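Local atomic coordinates of Mec-8 protein (Caenorhabditis elegans, PDB entry 6DG0), a protein that probably binds RNA and acts as a nuclear splicing factor, its C-terminal RNA recognition motif being captured here with a short DNA strand. Residues L51-Q62 / G72-R80; L11-R21 / L33-A42. The protein carries 2 engineered substitutions. One frame throughout, in Å; residues are numbered along the deposited sequence.

Interaction 1 of 2, residues L51-Q62 / G72-R80; sequences LQKATQAMISLQ and GGLRIEYAR. With nucleotides of chain D.
M58 meets Y78 because its chain leaves the helix with CG anti to the backbone N (chi1 175°), runs straight on to SD and then bends at chi3 (67°), swinging the terminal methyl over one face of the tyrosine ring. CE stands 3.5 Å from Y78 CZ, offset toward the rim, while SD lies nearly on the ring normal, so a CH-pi and a Met-aromatic contact share that face. Nearer the backbone, M58 CG slides past I76 CG2 at 3.6 Å, and I76 CD1 packs on L61 CB at 3.8 Å. T55 OG1 meets the hydroxyl of Y78 in the ring plane, modelled too close to trust.

Q62 grips I76 by both ends of its amide: I76 N donates to Q62 OE1 at 2.9 Å, almost straight (170°), and Q62 NE2 donates to I76 O at 3.1 Å. Its flat group thus serves the edge of strand 75-78 much as a neighbouring strand would.

R75 and E77, flanking I76, start out away from the helix and end on chain D. R75 NH2 donates to DG2 N7 of chain D at 2.9 Å and its NE to O6, while DA1 of chain D lies over the guanidinium face. E77 OE2 accepts from DG2 N1 at 2.7 Å, and E77 OE1 from DC3 N4 of chain D at 2.8 Å. With an alanine in place of R75, DG2 O6 and N7 would probably lose these donors, and DA1 its flat support. Helix behind, bases in front of an edge strand: this is the layout of an RNA recognition motif.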
loop_
_atom_site.group_PDB
_atom_site.type_symbol
_atom_site.label_atom_id
_atom_site.label_comp_id
_atom_site.label_asym_id
_atom_site.label_seq_id
_atom_site.Cartn_x
_atom_site.Cartn_y
_atom_site.Cartn_z
ATOM N N LEU A 51 -13.580 -3.999 1.848
ATOM C CA LEU A 51 -12.667 -5.051 2.288
ATOM C C LEU A 51 -12.284 -6.028 1.179
ATOM O O LEU A 51 -11.114 -6.375 1.031
ATOM C CB LEU A 51 -13.278 -5.830 3.453
ATOM C CG LEU A 51 -12.388 -6.946 4.006
ATOM C CD1 LEU A 51 -11.062 -6.384 4.488
ATOM C CD2 LEU A 51 -13.096 -7.704 5.118
ATOM N N GLN A 52 -13.272 -6.462 0.403
ATOM C CA GLN A 52 -13.054 -7.483 -0.621
ATOM C C GLN A 52 -12.056 -7.038 -1.689
ATOM O O GLN A 52 -11.284 -7.845 -2.204
ATOM C CB GLN A 52 -14.376 -7.880 -1.292
ATOM C CG GLN A 52 -15.403 -8.554 -0.383
ATOM C CD GLN A 52 -15.964 -7.632 0.682
ATOM O OE1 GLN A 52 -16.008 -6.413 0.509
ATOM N NE2 GLN A 52 -16.396 -8.212 1.795
ATOM N N LYS A 53 -12.069 -5.751 -2.014
ATOM C CA LYS A 53 -11.153 -5.223 -3.015
ATOM C C LYS A 53 -9.765 -5.031 -2.416
ATOM O O LYS A 53 -8.759 -5.160 -3.113
ATOM C CB LYS A 53 -11.674 -3.900 -3.578
ATOM C CG LYS A 53 -13.029 -3.994 -4.269
ATOM C CD LYS A 53 -12.961 -4.849 -5.525
ATOM C CE LYS A 53 -14.309 -4.894 -6.224
ATOM N NZ LYS A 53 -14.761 -3.537 -6.640
ATOM N N ALA A 54 -9.719 -4.720 -1.124
ATOM C CA ALA A 54 -8.454 -4.585 -0.409
ATOM C C ALA A 54 -7.757 -5.935 -0.277
ATOM O O ALA A 54 -6.552 -6.048 -0.506
ATOM C CB ALA A 54 -8.682 -3.968 0.962
ATOM N N THR A 55 -8.524 -6.953 0.101
ATOM C CA THR A 55 -8.012 -8.313 0.221
ATOM C C THR A 55 -7.507 -8.805 -1.129
ATOM O O THR A 55 -6.425 -9.381 -1.232
ATOM C CB THR A 55 -9.090 -9.277 0.749
ATOM O OG1 THR A 55 -9.518 -8.851 2.048
ATOM C CG2 THR A 55 -8.540 -10.690 0.855
ATOM N N GLN A 56 -8.306 -8.554 -2.162
ATOM C CA GLN A 56 -7.988 -8.961 -3.527
ATOM C C GLN A 56 -6.665 -8.362 -3.990
ATOM O O GLN A 56 -5.845 -9.039 -4.610
ATOM C CB GLN A 56 -9.122 -8.542 -4.463
ATOM C CG GLN A 56 -8.899 -8.811 -5.936
ATOM C CD GLN A 56 -10.071 -8.333 -6.772
ATOM O OE1 GLN A 56 -11.222 -8.424 -6.347
ATOM N NE2 GLN A 56 -9.786 -7.825 -7.966
ATOM N N ALA A 57 -6.467 -7.085 -3.679
ATOM C CA ALA A 57 -5.243 -6.378 -4.035
ATOM C C ALA A 57 -4.043 -6.799 -3.185
ATOM O O ALA A 57 -2.923 -6.872 -3.689
ATOM C CB ALA A 57 -5.457 -4.874 -3.924
ATOM N N MET A 58 -4.276 -7.082 -1.905
ATOM C CA MET A 58 -3.186 -7.472 -1.013
ATOM C C MET A 58 -2.585 -8.808 -1.440
ATOM O O MET A 58 -1.365 -8.953 -1.517
ATOM C CB MET A 58 -3.666 -7.554 0.437
ATOM C CG MET A 58 -2.600 -8.078 1.392
ATOM S SD MET A 58 -3.079 -8.033 3.126
ATOM C CE MET A 58 -4.397 -9.240 3.123
ATOM N N ILE A 59 -3.452 -9.781 -1.698
ATOM C CA ILE A 59 -3.031 -11.096 -2.173
ATOM C C ILE A 59 -2.264 -10.990 -3.492
ATOM O O ILE A 59 -1.221 -11.621 -3.668
ATOM C CB ILE A 59 -4.239 -12.052 -2.342
ATOM C CG1 ILE A 59 -4.568 -12.746 -1.015
ATOM C CG2 ILE A 59 -3.913 -13.158 -3.323
ATOM C CD1 ILE A 59 -5.073 -11.845 0.091
ATOM N N SER A 60 -2.781 -10.174 -4.405
ATOM C CA SER A 60 -2.194 -10.031 -5.736
ATOM C C SER A 60 -0.837 -9.326 -5.738
ATOM O O SER A 60 0.050 -9.686 -6.511
ATOM C CB SER A 60 -3.157 -9.274 -6.649
ATOM O OG SER A 60 -4.343 -10.016 -6.875
ATOM N N LEU A 61 -0.678 -8.328 -4.874
ATOM C CA LEU A 61 0.538 -7.517 -4.854
ATOM C C LEU A 61 1.520 -7.957 -3.779
ATOM O O LEU A 61 2.547 -7.315 -3.570
ATOM C CB LEU A 61 0.196 -6.039 -4.665
ATOM C CG LEU A 61 -0.449 -5.368 -5.875
ATOM C CD1 LEU A 61 -0.912 -3.964 -5.536
ATOM C CD2 LEU A 61 0.536 -5.352 -7.041
ATOM N N GLN A 62 1.192 -9.041 -3.089
ATOM C CA GLN A 62 2.059 -9.566 -2.045
ATOM C C GLN A 62 3.395 -9.990 -2.644
ATOM O O GLN A 62 3.455 -10.879 -3.495
ATOM C CB GLN A 62 1.394 -10.743 -1.328
ATOM C CG GLN A 62 2.081 -11.147 -0.034
ATOM C CD GLN A 62 1.949 -10.085 1.042
ATOM O OE1 GLN A 62 2.836 -9.250 1.224
ATOM N NE2 GLN A 62 0.829 -10.108 1.757
ATOM N N GLY A 72 12.238 -10.381 -1.198
ATOM C CA GLY A 72 10.871 -10.731 -0.869
ATOM C C GLY A 72 9.853 -9.842 -1.550
ATOM O O GLY A 72 8.710 -10.249 -1.757
ATOM N N GLY A 73 10.257 -8.620 -1.884
ATOM C CA GLY A 73 9.360 -7.686 -2.536
ATOM C C GLY A 73 8.504 -7.016 -1.486
ATOM O O GLY A 73 8.823 -7.079 -0.302
ATOM N N LEU A 74 7.405 -6.405 -1.905
ATOM C CA LEU A 74 6.556 -5.655 -0.986
ATOM C C LEU A 74 5.914 -6.551 0.070
ATOM O O LEU A 74 5.429 -7.637 -0.240
ATOM C CB LEU A 74 5.464 -4.918 -1.761
ATOM C CG LEU A 74 5.899 -3.758 -2.657
ATOM C CD1 LEU A 74 4.681 -3.071 -3.255
ATOM C CD2 LEU A 74 6.773 -2.766 -1.897
ATOM N N ARG A 75 5.912 -6.090 1.317
ATOM C CA ARG A 75 5.226 -6.808 2.386
ATOM C C ARG A 75 3.975 -6.042 2.797
ATOM O O ARG A 75 4.051 -4.931 3.323
ATOM C CB ARG A 75 6.145 -7.027 3.592
ATOM C CG ARG A 75 7.324 -7.946 3.314
ATOM C CD ARG A 75 8.175 -8.182 4.557
ATOM N NE ARG A 75 8.612 -6.944 5.196
ATOM C CZ ARG A 75 9.755 -6.324 4.921
ATOM N NH1 ARG A 75 10.587 -6.828 4.019
ATOM N NH2 ARG A 75 10.077 -5.208 5.558
ATOM N N ILE A 76 2.819 -6.652 2.551
ATOM C CA ILE A 76 1.540 -5.995 2.784
ATOM C C ILE A 76 0.704 -6.681 3.860
ATOM O O ILE A 76 0.560 -7.904 3.866
ATOM C CB ILE A 76 0.711 -5.929 1.486
ATOM C CG1 ILE A 76 1.560 -5.386 0.334
ATOM C CG2 ILE A 76 -0.540 -5.084 1.687
ATOM C CD1 ILE A 76 0.810 -5.276 -0.980
ATOM N N GLU A 77 0.154 -5.878 4.767
ATOM C CA GLU A 77 -0.760 -6.365 5.794
ATOM C C GLU A 77 -2.021 -5.514 5.809
ATOM O O GLU A 77 -2.055 -4.435 5.218
ATOM C CB GLU A 77 -0.107 -6.331 7.176
ATOM C CG GLU A 77 1.222 -7.045 7.279
ATOM C CD GLU A 77 1.875 -6.840 8.631
ATOM O OE1 GLU A 77 1.267 -6.163 9.491
ATOM O OE2 GLU A 77 2.995 -7.353 8.835
ATOM N N TYR A 78 -3.058 -6.001 6.482
ATOM C CA TYR A 78 -4.190 -5.149 6.815
ATOM C C TYR A 78 -3.715 -4.098 7.811
ATOM O O TYR A 78 -3.010 -4.425 8.768
ATOM C CB TYR A 78 -5.350 -5.949 7.415
ATOM C CG TYR A 78 -6.061 -6.886 6.463
ATOM C CD1 TYR A 78 -6.819 -6.398 5.404
ATOM C CD2 TYR A 78 -6.013 -8.262 6.652
ATOM C CE1 TYR A 78 -7.480 -7.257 4.543
ATOM C CE2 TYR A 78 -6.673 -9.125 5.802
ATOM C CZ TYR A 78 -7.404 -8.620 4.748
ATOM O OH TYR A 78 -8.061 -9.479 3.898
ATOM N N ALA A 79 -4.094 -2.842 7.595
ATOM C CA ALA A 79 -3.761 -1.791 8.550
ATOM C C ALA A 79 -4.546 -2.011 9.836
ATOM O O ALA A 79 -5.639 -2.576 9.815
ATOM C CB ALA A 79 -4.053 -0.417 7.968
ATOM N N ARG A 80 -3.989 -1.568 10.958
ATOM C CA ARG A 80 -4.638 -1.778 12.247
ATOM C C ARG A 80 -5.838 -0.854 12.386
ATOM O O ARG A 80 -6.816 -1.177 13.061
ATOM C CB ARG A 80 -3.650 -1.564 13.393
ATOM C CG ARG A 80 -2.539 -2.601 13.442
ATOM C CD ARG A 80 -1.697 -2.459 14.699
ATOM N NE ARG A 80 -0.500 -3.293 14.652
ATOM C CZ ARG A 80 0.723 -2.827 14.421
ATOM N NH1 ARG A 80 0.912 -1.530 14.213
ATOM N NH2 ARG A 80 1.757 -3.656 14.395
ATOM P P DC D 3 5.018 -0.319 13.811
ATOM O OP1 DC D 3 5.006 0.897 14.653
ATOM O OP2 DC D 3 4.384 -1.562 14.304
ATOM O "O5'" DC D 3 4.368 0.026 12.391
ATOM C "C5'" DC D 3 4.722 1.232 11.713
ATOM C "C4'" DC D 3 3.492 2.078 11.415
ATOM O "O4'" DC D 3 2.586 1.329 10.562
ATOM C "C3'" DC D 3 2.666 2.493 12.629
ATOM O "O3'" DC D 3 2.079 3.765 12.397
ATOM C "C2'" DC D 3 1.607 1.399 12.702
ATOM C "C1'" DC D 3 1.356 1.117 11.227
ATOM N N1 DC D 3 0.915 -0.279 10.960
ATOM C C2 DC D 3 -0.441 -0.547 10.758
ATOM O O2 DC D 3 -1.253 0.385 10.804
ATOM N N3 DC D 3 -0.829 -1.824 10.516
ATOM C C4 DC D 3 0.078 -2.801 10.476
ATOM N N4 DC D 3 -0.353 -4.043 10.234
ATOM C C5 DC D 3 1.466 -2.548 10.683
ATOM C C6 DC D 3 1.837 -1.285 10.921
ATOM P P DG D 2 6.381 -5.598 14.873
ATOM O OP1 DG D 2 6.647 -5.224 16.279
ATOM O OP2 DG D 2 5.054 -6.126 14.486
ATOM O "O5'" DG D 2 6.717 -4.318 13.982
ATOM C "C5'" DG D 2 7.831 -3.503 14.324
ATOM C "C4'" DG D 2 8.105 -2.491 13.235
ATOM O "O4'" DG D 2 8.679 -3.165 12.109
ATOM C "C3'" DG D 2 6.871 -1.808 12.680
ATOM O "O3'" DG D 2 6.552 -0.662 13.470
ATOM C "C2'" DG D 2 7.303 -1.419 11.258
ATOM C "C1'" DG D 2 8.450 -2.399 10.949
ATOM N N9 DG D 2 8.179 -3.318 9.842
ATOM C C8 DG D 2 8.989 -3.560 8.760
ATOM N N7 DG D 2 8.502 -4.440 7.931
ATOM C C5 DG D 2 7.294 -4.814 8.499
ATOM C C6 DG D 2 6.323 -5.740 8.047
ATOM O O6 DG D 2 6.344 -6.434 7.021
ATOM N N1 DG D 2 5.243 -5.822 8.921
ATOM C C2 DG D 2 5.116 -5.100 10.084
ATOM N N2 DG D 2 4.001 -5.314 10.797
ATOM N N3 DG D 2 6.018 -4.229 10.520
ATOM C C4 DG D 2 7.078 -4.137 9.680
ATOM O "O5'" DA D 1 6.775 -10.038 12.242
ATOM C "C5'" DA D 1 8.038 -10.046 12.900
ATOM C "C4'" DA D 1 8.379 -8.675 13.471
ATOM O "O4'" DA D 1 9.440 -8.083 12.697
ATOM C "C3'" DA D 1 7.263 -7.648 13.452
ATOM O "O3'" DA D 1 7.505 -6.676 14.473
ATOM C "C2'" DA D 1 7.398 -7.057 12.041
ATOM C "C1'" DA D 1 8.906 -7.162 11.765
ATOM N N9 DA D 1 9.222 -7.692 10.440
ATOM C C8 DA D 1 8.646 -8.776 9.834
ATOM N N7 DA D 1 9.147 -9.052 8.655
ATOM C C5 DA D 1 10.132 -8.097 8.480
ATOM C C6 DA D 1 11.034 -7.851 7.427
ATOM N N6 DA D 1 11.080 -8.588 6.313
ATOM N N1 DA D 1 11.887 -6.815 7.562
ATOM C C2 DA D 1 11.839 -6.082 8.680
ATOM N N3 DA D 1 11.038 -6.218 9.738
ATOM C C4 DA D 1 10.200 -7.255 9.574
#

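Interaction 2 of 2, residues L11-R21 / L33-A42; sequences LSAEVNEDTLR and LRLHNKNGSA. Engineered in segment 33-42: A42 (natural residue Cys). With nucleotides of chain D.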
loop_
_atom_site.group_PDB
_atom_site.type_symbol
_atom_site.label_atom_id
_atom_site.label_comp_id
_atom_site.label_asym_id
_atom_site.label_seq_id
_atom_site.Cartn_x
_atom_site.Cartn_y
_atom_site.Cartn_z
ATOM N N LEU A 11 9.643 -0.762 1.482
ATOM C CA LEU A 11 9.676 0.282 0.465
ATOM C C LEU A 11 10.983 1.076 0.475
ATOM O O LEU A 11 11.482 1.455 1.535
ATOM C CB LEU A 11 8.502 1.244 0.652
ATOM C CG LEU A 11 7.130 0.850 0.106
ATOM C CD1 LEU A 11 6.073 1.815 0.620
ATOM C CD2 LEU A 11 7.154 0.832 -1.414
ATOM N N SER A 12 11.518 1.349 -0.711
ATOM C CA SER A 12 12.726 2.159 -0.842
ATOM C C SER A 12 12.390 3.610 -0.505
ATOM O O SER A 12 11.231 4.013 -0.575
ATOM C CB SER A 12 13.316 2.046 -2.249
ATOM O OG SER A 12 12.461 2.631 -3.214
ATOM N N ALA A 13 13.395 4.388 -0.120
ATOM C CA ALA A 13 13.159 5.774 0.273
ATOM C C ALA A 13 13.091 6.701 -0.938
ATOM O O ALA A 13 12.784 7.887 -0.805
ATOM C CB ALA A 13 14.240 6.242 1.234
ATOM N N GLU A 14 13.372 6.157 -2.117
ATOM C CA GLU A 14 13.401 6.960 -3.335
ATOM C C GLU A 14 12.134 6.806 -4.171
ATOM O O GLU A 14 11.971 7.492 -5.181
ATOM C CB GLU A 14 14.618 6.600 -4.195
ATOM C CG GLU A 14 15.963 6.960 -3.582
ATOM C CD GLU A 14 16.529 5.853 -2.715
ATOM O OE1 GLU A 14 15.969 4.736 -2.730
ATOM O OE2 GLU A 14 17.540 6.100 -2.024
ATOM N N VAL A 15 11.239 5.909 -3.762
ATOM C CA VAL A 15 10.034 5.658 -4.548
ATOM C C VAL A 15 9.049 6.830 -4.497
ATOM O O VAL A 15 8.777 7.402 -3.439
ATOM C CB VAL A 15 9.319 4.356 -4.099
ATOM C CG1 VAL A 15 8.899 4.425 -2.640
ATOM C CG2 VAL A 15 8.117 4.071 -4.990
ATOM N N ASN A 16 8.550 7.188 -5.675
ATOM C CA ASN A 16 7.545 8.234 -5.854
ATOM C C ASN A 16 6.150 7.858 -5.375
ATOM O O ASN A 16 5.818 6.678 -5.252
ATOM C CB ASN A 16 7.471 8.644 -7.325
ATOM C CG ASN A 16 8.615 9.537 -7.735
ATOM O OD1 ASN A 16 9.258 9.310 -8.756
ATOM N ND2 ASN A 16 8.875 10.566 -6.938
ATOM N N GLU A 17 5.346 8.874 -5.081
ATOM C CA GLU A 17 3.958 8.661 -4.700
ATOM C C GLU A 17 3.179 8.245 -5.945
ATOM O O GLU A 17 2.292 7.393 -5.883
ATOM C CB GLU A 17 3.351 9.925 -4.095
ATOM C CG GLU A 17 1.960 9.726 -3.528
ATOM C CD GLU A 17 1.489 10.901 -2.692
ATOM O OE1 GLU A 17 2.247 11.888 -2.561
ATOM O OE2 GLU A 17 0.352 10.841 -2.178
ATOM N N ASP A 18 3.522 8.861 -7.074
ATOM C CA ASP A 18 2.917 8.527 -8.361
ATOM C C ASP A 18 3.273 7.112 -8.803
ATOM O O ASP A 18 2.429 6.391 -9.334
ATOM C CB ASP A 18 3.352 9.521 -9.439
ATOM C CG ASP A 18 2.582 10.825 -9.379
ATOM O OD1 ASP A 18 1.457 10.832 -8.835
ATOM O OD2 ASP A 18 3.102 11.843 -9.881
ATOM N N THR A 19 4.526 6.725 -8.579
ATOM C CA THR A 19 4.986 5.382 -8.916
ATOM C C THR A 19 4.199 4.337 -8.146
ATOM O O THR A 19 3.719 3.356 -8.717
ATOM C CB THR A 19 6.483 5.201 -8.603
ATOM O OG1 THR A 19 7.251 6.153 -9.347
ATOM C CG2 THR A 19 6.941 3.792 -8.949
ATOM N N LEU A 20 4.069 4.562 -6.845
ATOM C CA LEU A 20 3.369 3.637 -5.970
ATOM C C LEU A 20 1.882 3.598 -6.300
ATOM O O LEU A 20 1.246 2.547 -6.219
ATOM C CB LEU A 20 3.576 4.027 -4.509
ATOM C CG LEU A 20 3.242 2.935 -3.497
ATOM C CD1 LEU A 20 4.059 1.685 -3.781
ATOM C CD2 LEU A 20 3.496 3.440 -2.093
ATOM N N ARG A 21 1.335 4.757 -6.652
ATOM C CA ARG A 21 -0.057 4.857 -7.070
ATOM C C ARG A 21 -0.307 4.006 -8.310
ATOM O O ARG A 21 -1.316 3.312 -8.394
ATOM C CB ARG A 21 -0.440 6.316 -7.326
ATOM C CG ARG A 21 -1.890 6.521 -7.740
ATOM C CD ARG A 21 -2.240 7.999 -7.832
ATOM N NE ARG A 21 -2.052 8.676 -6.550
ATOM C CZ ARG A 21 -1.044 9.494 -6.265
ATOM N NH1 ARG A 21 -0.113 9.753 -7.174
ATOM N NH2 ARG A 21 -0.969 10.053 -5.065
ATOM N N LEU A 33 -3.994 6.879 -1.425
ATOM C CA LEU A 33 -2.729 6.385 -0.890
ATOM C C LEU A 33 -1.992 7.459 -0.082
ATOM O O LEU A 33 -2.029 8.638 -0.426
ATOM C CB LEU A 33 -1.848 5.877 -2.042
ATOM C CG LEU A 33 -0.380 5.507 -1.818
ATOM C CD1 LEU A 33 0.001 4.387 -2.767
ATOM C CD2 LEU A 33 0.544 6.701 -2.025
ATOM N N ARG A 34 -1.328 7.043 0.993
ATOM C CA ARG A 34 -0.467 7.944 1.754
ATOM C C ARG A 34 0.907 7.338 1.986
ATOM O O ARG A 34 1.029 6.206 2.464
ATOM C CB ARG A 34 -1.094 8.327 3.099
ATOM C CG ARG A 34 -2.220 9.338 2.981
ATOM C CD ARG A 34 -3.365 9.072 3.943
ATOM N NE ARG A 34 -3.344 9.998 5.075
ATOM C CZ ARG A 34 -4.002 11.155 5.106
ATOM N NH1 ARG A 34 -4.720 11.535 4.058
ATOM N NH2 ARG A 34 -3.931 11.941 6.175
ATOM N N LEU A 35 1.931 8.116 1.651
ATOM C CA LEU A 35 3.315 7.674 1.721
ATOM C C LEU A 35 4.022 8.394 2.868
ATOM O O LEU A 35 4.146 9.623 2.873
ATOM C CB LEU A 35 4.034 7.931 0.398
ATOM C CG LEU A 35 5.484 7.464 0.270
ATOM C CD1 LEU A 35 5.591 5.976 0.537
ATOM C CD2 LEU A 35 6.028 7.809 -1.106
ATOM N N HIS A 36 4.494 7.622 3.837
ATOM C CA HIS A 36 5.045 8.178 5.060
ATOM C C HIS A 36 6.468 7.716 5.295
ATOM O O HIS A 36 6.798 6.542 5.112
ATOM C CB HIS A 36 4.182 7.794 6.255
ATOM C CG HIS A 36 4.859 7.995 7.575
ATOM N ND1 HIS A 36 5.401 6.948 8.295
ATOM C CD2 HIS A 36 5.097 9.110 8.298
ATOM C CE1 HIS A 36 5.931 7.416 9.412
ATOM N NE2 HIS A 36 5.762 8.726 9.438
ATOM N N ASN A 37 7.314 8.660 5.689
ATOM C CA ASN A 37 8.700 8.347 5.979
ATOM C C ASN A 37 9.075 8.824 7.372
ATOM O O ASN A 37 8.571 9.830 7.861
ATOM C CB ASN A 37 9.623 8.974 4.932
ATOM C CG ASN A 37 11.010 8.385 4.969
ATOM O OD1 ASN A 37 11.257 7.429 5.699
ATOM N ND2 ASN A 37 11.916 8.922 4.157
ATOM N N LYS A 38 9.989 8.090 7.990
ATOM C CA LYS A 38 10.454 8.368 9.341
ATOM C C LYS A 38 11.967 8.539 9.408
ATOM O O LYS A 38 12.510 9.537 8.944
ATOM C CB LYS A 38 10.003 7.254 10.286
ATOM N N ASN A 39 12.641 7.561 10.002
ATOM C CA ASN A 39 14.095 7.572 10.070
ATOM C C ASN A 39 14.774 7.074 8.791
ATOM O O ASN A 39 15.499 7.831 8.147
ATOM C CB ASN A 39 14.564 6.742 11.269
ATOM N N GLY A 40 14.528 5.827 8.403
ATOM C CA GLY A 40 15.073 5.314 7.155
ATOM C C GLY A 40 14.063 5.106 6.039
ATOM O O GLY A 40 13.482 6.058 5.525
ATOM N N SER A 41 13.906 3.851 5.630
ATOM C CA SER A 41 12.979 3.446 4.569
ATOM C C SER A 41 11.527 3.838 4.882
ATOM O O SER A 41 11.173 4.053 6.037
ATOM C CB SER A 41 13.094 1.942 4.301
ATOM O OG SER A 41 12.527 1.191 5.361
ATOM N N ALA A 42 10.699 3.945 3.846
ATOM C CA ALA A 42 9.306 4.379 3.992
ATOM C C ALA A 42 8.271 3.247 4.021
ATOM O O ALA A 42 8.542 2.127 3.595
ATOM C CB ALA A 42 8.957 5.360 2.883
ATOM P P DC D 5 1.487 11.362 11.461
ATOM O OP1 DC D 5 2.515 12.361 11.092
ATOM O OP2 DC D 5 1.252 11.042 12.886
ATOM O "O5'" DC D 5 0.086 11.801 10.823
ATOM C "C5'" DC D 5 0.015 12.123 9.442
ATOM C "C4'" DC D 5 -1.423 12.101 8.947
ATOM O "O4'" DC D 5 -1.934 10.752 9.003
ATOM C "C3'" DC D 5 -2.418 12.957 9.742
ATOM O "O3'" DC D 5 -2.870 14.036 8.928
ATOM C "C2'" DC D 5 -3.566 11.996 10.099
ATOM C "C1'" DC D 5 -3.322 10.820 9.166
ATOM N N1 DC D 5 -3.816 9.516 9.691
ATOM C C2 DC D 5 -4.716 8.770 8.926
ATOM O O2 DC D 5 -5.072 9.207 7.826
ATOM N N3 DC D 5 -5.165 7.585 9.407
ATOM C C4 DC D 5 -4.755 7.152 10.598
ATOM N N4 DC D 5 -5.227 5.978 11.031
ATOM C C5 DC D 5 -3.840 7.901 11.398
ATOM C C6 DC D 5 -3.402 9.068 10.911
ATOM P P DA D 4 2.160 4.913 13.517
ATOM O OP1 DA D 4 3.498 4.852 14.146
ATOM O OP2 DA D 4 0.946 4.787 14.355
ATOM O "O5'" DA D 4 2.027 6.275 12.688
ATOM C "C5'" DA D 4 2.960 6.589 11.659
ATOM C "C4'" DA D 4 2.372 7.612 10.698
ATOM O "O4'" DA D 4 1.448 6.950 9.796
ATOM C "C3'" DA D 4 1.584 8.739 11.366
ATOM O "O3'" DA D 4 1.825 9.979 10.710
ATOM C "C2'" DA D 4 0.132 8.292 11.210
ATOM C "C1'" DA D 4 0.168 7.540 9.886
ATOM N N9 DA D 4 -0.827 6.475 9.809
ATOM C C8 DA D 4 -1.007 5.455 10.703
ATOM N N7 DA D 4 -1.983 4.639 10.387
ATOM C C5 DA D 4 -2.482 5.158 9.203
ATOM C C6 DA D 4 -3.530 4.748 8.355
ATOM N N6 DA D 4 -4.289 3.671 8.589
ATOM N N1 DA D 4 -3.768 5.488 7.253
ATOM C C2 DA D 4 -3.006 6.564 7.021
ATOM N N3 DA D 4 -1.996 7.048 7.742
ATOM C C4 DA D 4 -1.783 6.291 8.831
#
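Apolar packing joins L20 and E17 of helix 17-24 to L33 on the edge strand 30-37. The two branches of L33 divide the work: CD1 presses on L20 CG at 3.6 Å, the leucines crossing at about a right angle, whereas CD2 lies 3.7 Å from CG of E17. Two residues further along the strand, L35 spreads its methyls likewise. With CG anti to the backbone N (chi1 -177°), it carries CD2 to within 3.6 Å of the V15 carbonyl O, and CD1 toward L20 CD2 and L11 CD1, both at 4.2 Å.

In an RNA recognition motif the first helix packs behind the sheet, and the loop joining the second and third strands projects at its margin; here the helix meets strand 30-37, while the loop lies against L11 and A13. The front belongs to nucleic acid: the H36 ring lies with one face beneath the sugar of DA4 of chain D, C4' about 3.7 Å above the ring, and the guanidinium of R34 packs against DC5 of chain D.

Backbone polar contact is slight. A42, engineered from the natural cysteine, donates from its N to L11 O in a weak bond of 3.5 Å.

On the helix surface the guanidinium of R21 joins two acids by salt bridges, NH2 meeting OE2 of E17 at 3.3 Å and the D18 carboxylate at its edge, in plane.

Interactions 1 and 2 show how one four-stranded antiparallel sheet carries a helix near each margin. Strand 30-37 of interaction 2 and strand 75-78 of interaction 1 are its outermost strands, with 42-48 and 4-11 between them, and the contact centres lie about 16 Å apart on opposite sides of the chain's centre. They come in series: 11-21 / 33-42 closes before 51-62 / 72-80 opens. They still touch, L74 CD2 packing 3.7 Å from L11 CD2, and L61 and I76 reach F24 of helix 17-24. Because both helices lie behind, the opposite face of the sheet can receive the strand of chain D, with DA1 to DC3 near interaction 1 and DA4 and DC5 near interaction 2.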